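Local coordinates for protein inorganic pyrophosphatase (Coxiella burnetii, PDB 3TR4) that probably catalyses the magnesium-dependent hydrolysis of inorganic pyrophosphate to two phosphate ions, as a homohexamer of the PPase family, at residues Y53-G58 with L74-V79; M95-E100 with K150-K155. One frame throughout, in Å; residues are numbered along the deposited sequence.

Contact 1 (Y53-G58 with L74-V79)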
# COMPACT_ATOMS: atom_id res chain seq x y z
N TYR B 53 3.59 5.20 14.16
CA TYR B 53 2.70 5.98 15.00
C TYR B 53 1.39 5.22 15.24
O TYR B 53 0.80 4.68 14.31
CB TYR B 53 2.43 7.34 14.37
CG TYR B 53 3.47 8.36 14.74
CD1 TYR B 53 4.79 8.23 14.32
CD2 TYR B 53 3.14 9.46 15.52
CE1 TYR B 53 5.74 9.15 14.66
CE2 TYR B 53 4.10 10.40 15.87
CZ TYR B 53 5.40 10.24 15.43
OH TYR B 53 6.36 11.16 15.77
N PRO B 54 0.95 5.17 16.50
CA PRO B 54 -0.25 4.45 16.90
C PRO B 54 -1.52 5.25 16.66
O PRO B 54 -2.62 4.77 16.95
CB PRO B 54 -0.04 4.26 18.40
CG PRO B 54 0.69 5.50 18.80
CD PRO B 54 1.64 5.78 17.66
N CYS B 55 -1.38 6.46 16.14
CA CYS B 55 -2.51 7.33 15.84
C CYS B 55 -2.01 8.49 14.99
O CYS B 55 -0.81 8.62 14.77
CB CYS B 55 -3.14 7.85 17.13
SG CYS B 55 -2.01 8.75 18.22
N ASN B 56 -2.92 9.34 14.51
CA ASN B 56 -2.50 10.52 13.77
C ASN B 56 -1.88 11.53 14.72
O ASN B 56 -2.20 11.55 15.91
CB ASN B 56 -3.65 11.16 13.00
CG ASN B 56 -4.43 10.16 12.17
OD1 ASN B 56 -3.99 9.75 11.09
ND2 ASN B 56 -5.59 9.77 12.66
N TYR B 57 -1.01 12.37 14.18
CA TYR B 57 -0.28 13.33 15.00
C TYR B 57 -0.23 14.67 14.29
O TYR B 57 0.04 14.74 13.09
CB TYR B 57 1.13 12.81 15.28
CG TYR B 57 2.03 13.75 16.05
CD1 TYR B 57 2.05 13.74 17.44
CD2 TYR B 57 2.87 14.63 15.39
CE1 TYR B 57 2.88 14.58 18.15
CE2 TYR B 57 3.70 15.49 16.09
CZ TYR B 57 3.70 15.46 17.47
OH TYR B 57 4.53 16.31 18.17
N GLY B 58 -0.49 15.74 15.03
CA GLY B 58 -0.47 17.07 14.45
C GLY B 58 -0.32 18.15 15.49
O GLY B 58 0.16 17.90 16.59
N LEU B 74 -2.64 14.33 19.51
CA LEU B 74 -2.82 12.98 18.99
C LEU B 74 -4.29 12.83 18.60
O LEU B 74 -5.17 13.08 19.42
CB LEU B 74 -2.46 11.96 20.05
CG LEU B 74 -1.05 12.08 20.62
CD1 LEU B 74 -0.90 11.24 21.89
CD2 LEU B 74 -0.03 11.67 19.57
N VAL B 75 -4.55 12.43 17.37
CA VAL B 75 -5.93 12.27 16.93
C VAL B 75 -6.23 10.83 16.53
O VAL B 75 -5.61 10.29 15.62
CB VAL B 75 -6.29 13.20 15.76
CG1 VAL B 75 -7.78 13.13 15.47
CG2 VAL B 75 -5.87 14.63 16.08
N LEU B 76 -7.18 10.21 17.23
CA LEU B 76 -7.63 8.88 16.89
C LEU B 76 -8.74 8.96 15.85
O LEU B 76 -9.69 9.72 16.01
CB LEU B 76 -8.15 8.15 18.13
CG LEU B 76 -7.17 8.01 19.29
CD1 LEU B 76 -7.86 7.38 20.49
CD2 LEU B 76 -5.97 7.18 18.87
N THR B 77 -8.61 8.18 14.79
CA THR B 77 -9.60 8.18 13.72
C THR B 77 -9.80 6.76 13.21
O THR B 77 -8.96 5.89 13.46
CB THR B 77 -9.13 9.05 12.53
OG1 THR B 77 -7.88 8.55 12.04
CG2 THR B 77 -8.96 10.50 12.96
N PRO B 78 -10.91 6.52 12.51
CA PRO B 78 -11.21 5.21 11.91
C PRO B 78 -10.14 4.80 10.90
O PRO B 78 -9.78 3.63 10.84
CB PRO B 78 -12.55 5.45 11.21
CG PRO B 78 -13.17 6.59 11.95
CD PRO B 78 -12.03 7.47 12.35
N VAL B 79 -9.65 5.75 10.11
CA VAL B 79 -8.57 5.48 9.16
C VAL B 79 -7.58 6.64 9.11
O VAL B 79 -7.93 7.77 9.47
CB VAL B 79 -9.11 5.19 7.75
CG1 VAL B 79 -9.96 3.93 7.76
CG2 VAL B 79 -9.91 6.37 7.26
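Asn56 and Val75 face each other as an antiparallel hydrogen-bonded pair, Val75 N donating a hydrogen bond to Asn56 O at 2.9 Å, and the next pair, Tyr57 with Leu74, is non-hydrogen-bonded. With CG of Asn56 beside its own backbone N (chi1 -50°), the amide turns along the partner strand, and ND2 spans two acceptors: Val75 O at 3.0 Å and, in the amide plane, Thr77 OG1 at 2.7 Å. Val75 O is thereby gripped twice, by Asn56 N and ND2 from opposite faces of its carbonyl plane. Thr77 OG1 passes the chain of bonds on to Val79 O, while Asn56 OD1 accepts from the backbone N of Ala25 and Val81, fixing the rotation of the amide. The residues flanking Asn56 in sequence, Cys55 and Tyr57, make apolar contacts. Cys55 SG rests on Leu74 CB, and Cys55 CB is packed tightly against Leu76 CD2 at 3.4 Å. On the face shared by Tyr57 and Leu74, methyl CD2 of the leucine meets the phenol ring at its edge, in plane, 3.6 Å from CD1. This short antiparallel pairing belongs to the central beta-sheet of a family I pyrophosphatase and sets Tyr57, a predicted substrate-binding residue, beside the manganese site that includes Asp72.

Contact 2 (M95-E100 with K150-K155)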
# COMPACT_ATOMS: atom_id res chain seq x y z
N MSE B 95 -1.85 13.54 27.35
CA MSE B 95 -0.75 12.69 27.76
C MSE B 95 0.39 13.56 28.26
O MSE B 95 1.00 14.31 27.50
CB MSE B 95 -0.28 11.83 26.59
CG MSE B 95 0.70 10.74 26.97
SE MSE B 95 1.48 9.89 25.41
CE MSE B 95 2.64 11.35 24.85
N LYS B 96 0.69 13.45 29.55
CA LYS B 96 1.76 14.23 30.16
C LYS B 96 3.10 13.56 29.89
O LYS B 96 3.26 12.36 30.13
CB LYS B 96 1.53 14.36 31.66
CG LYS B 96 0.28 15.15 32.04
CD LYS B 96 0.44 16.63 31.73
CE LYS B 96 -0.75 17.43 32.24
NZ LYS B 96 -0.55 18.90 32.08
N MSE B 97 4.06 14.33 29.38
CA MSE B 97 5.37 13.77 29.08
C MSE B 97 6.43 14.85 29.03
O MSE B 97 6.12 16.03 28.85
CB MSE B 97 5.35 12.97 27.77
CG MSE B 97 5.95 13.68 26.56
SE MSE B 97 6.05 12.56 24.94
CE MSE B 97 7.19 11.13 25.61
N GLU B 98 7.68 14.46 29.21
CA GLU B 98 8.79 15.38 29.04
C GLU B 98 9.83 14.77 28.12
O GLU B 98 9.98 13.55 28.06
CB GLU B 98 9.41 15.77 30.39
CG GLU B 98 10.20 14.67 31.08
CD GLU B 98 10.95 15.18 32.30
OE1 GLU B 98 11.74 16.13 32.16
OE2 GLU B 98 10.74 14.63 33.40
N ASP B 99 10.53 15.63 27.38
CA ASP B 99 11.61 15.16 26.54
C ASP B 99 12.93 15.72 27.07
O ASP B 99 12.98 16.20 28.20
CB ASP B 99 11.38 15.55 25.07
CG ASP B 99 11.19 17.04 24.87
OD1 ASP B 99 11.69 17.83 25.70
OD2 ASP B 99 10.54 17.42 23.87
N GLU B 100 13.98 15.65 26.26
CA GLU B 100 15.30 16.08 26.70
C GLU B 100 15.32 17.55 27.11
O GLU B 100 16.09 17.94 27.99
CB GLU B 100 16.35 15.81 25.61
CG GLU B 100 16.15 16.59 24.32
CD GLU B 100 15.01 16.06 23.47
OE1 GLU B 100 14.57 14.92 23.70
OE2 GLU B 100 14.54 16.80 22.58
N LYS B 150 18.58 12.63 22.40
CA LYS B 150 17.14 12.73 22.61
C LYS B 150 16.73 11.91 23.82
O LYS B 150 17.48 11.05 24.28
CB LYS B 150 16.37 12.26 21.37
CG LYS B 150 16.47 13.19 20.17
CD LYS B 150 15.94 14.57 20.52
CE LYS B 150 15.85 15.44 19.28
NZ LYS B 150 17.15 15.53 18.58
N TRP B 151 15.53 12.18 24.33
CA TRP B 151 15.08 11.54 25.56
C TRP B 151 13.59 11.78 25.74
O TRP B 151 13.07 12.83 25.35
CB TRP B 151 15.85 12.09 26.75
CG TRP B 151 15.50 11.44 28.06
CD1 TRP B 151 15.93 10.22 28.49
CD2 TRP B 151 14.68 11.97 29.10
NE1 TRP B 151 15.42 9.95 29.74
CE2 TRP B 151 14.64 11.01 30.13
CE3 TRP B 151 13.96 13.16 29.25
CZ2 TRP B 151 13.92 11.21 31.31
CZ3 TRP B 151 13.24 13.35 30.42
CH2 TRP B 151 13.23 12.39 31.43
N ALA B 152 12.90 10.81 26.33
CA ALA B 152 11.47 10.93 26.56
C ALA B 152 11.07 10.17 27.81
O ALA B 152 11.66 9.14 28.15
CB ALA B 152 10.69 10.42 25.36
N LYS B 153 10.06 10.70 28.50
CA LYS B 153 9.52 10.07 29.69
C LYS B 153 8.05 10.44 29.79
O LYS B 153 7.72 11.61 30.03
CB LYS B 153 10.28 10.52 30.93
CG LYS B 153 9.75 9.95 32.24
CD LYS B 153 9.92 8.45 32.30
CE LYS B 153 9.61 7.91 33.69
NZ LYS B 153 8.22 8.23 34.11
N VAL B 154 7.17 9.46 29.60
CA VAL B 154 5.74 9.69 29.74
C VAL B 154 5.33 9.56 31.20
O VAL B 154 5.62 8.55 31.84
CB VAL B 154 4.93 8.72 28.87
CG1 VAL B 154 3.43 8.89 29.13
CG2 VAL B 154 5.25 8.94 27.40
N LYS B 155 4.64 10.57 31.70
CA LYS B 155 4.26 10.62 33.11
C LYS B 155 2.91 9.96 33.38
O LYS B 155 2.71 9.32 34.41
CB LYS B 155 4.24 12.07 33.60
CG LYS B 155 5.52 12.84 33.31
CD LYS B 155 6.72 12.18 33.97
CE LYS B 155 8.01 12.93 33.64
NZ LYS B 155 7.99 14.32 34.16
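Glu100 OE1 is gripped by two donors, Trp151 N at 3.0 Å and, in a salt bridge, Lys144 NZ. The backbone N-H arrives on the anti side of the carboxylate, 25° out of its plane. The side chain reaches it by bending at chi2 (-74°), which also lays OE2 alongside Lys150 CD. Trp151 turns its ring along the opposite strand: the backbone carbonyl carbon of Asp99 lies at the ring edge, and Glu98 CG approaches CZ3 obliquely at 3.4 Å. The Glu98 carboxylate is tilted 76° from the indole, and Lys155 NZ meets its OE2 from above the carboxylate plane, a salt bridge of 2.9 Å. Residues 95-99 and 152-155 run antiparallel within the sheet of the pyrophosphatase fold; Glu98 and Lys153 form the hydrogen-bonded pair, and Lys155 N donates to Lys96 O at 2.8 Å. The face opposite Glu98 and Lys153 carries Met97, Asp99, Ala152 and Val154. There the selenomethionine methyl CE of Met97 reaches across to Ala152 CB at 3.6 Å and, more tightly, to Val154 CG2 at 3.4 Å. Phe140 of helix 130-142 packs on both Met97 and Val154. Asp99 OD1 accepts from the backbone N of Ala101 and Gly102, while its OD2 lies near OD2 of the manganese ligand Asp104.

Followed from the N terminus, the two contacts close in series. Contact 1 comes first, joining 53-58 to 74-79 around a loop of 15 residues that holds the metal ligands Asp67 and Asp72. Strand 86-99 follows, and its end opens contact 2, a far longer closure: 49 residues, including strand 106-111 and helix 130-142, intervene before 150-155 returns to pair with 95-100. The loops neither nest nor cross. Both contacts belong to one mixed sheet, where strand 106-111 lies between strands 72-75 and 86-99, and helix 130-142 packs on side chains of both contacts, among them Leu74 and Val154. The centres of the two contacts are about 19 Å apart, their nearest atoms about 4 Å.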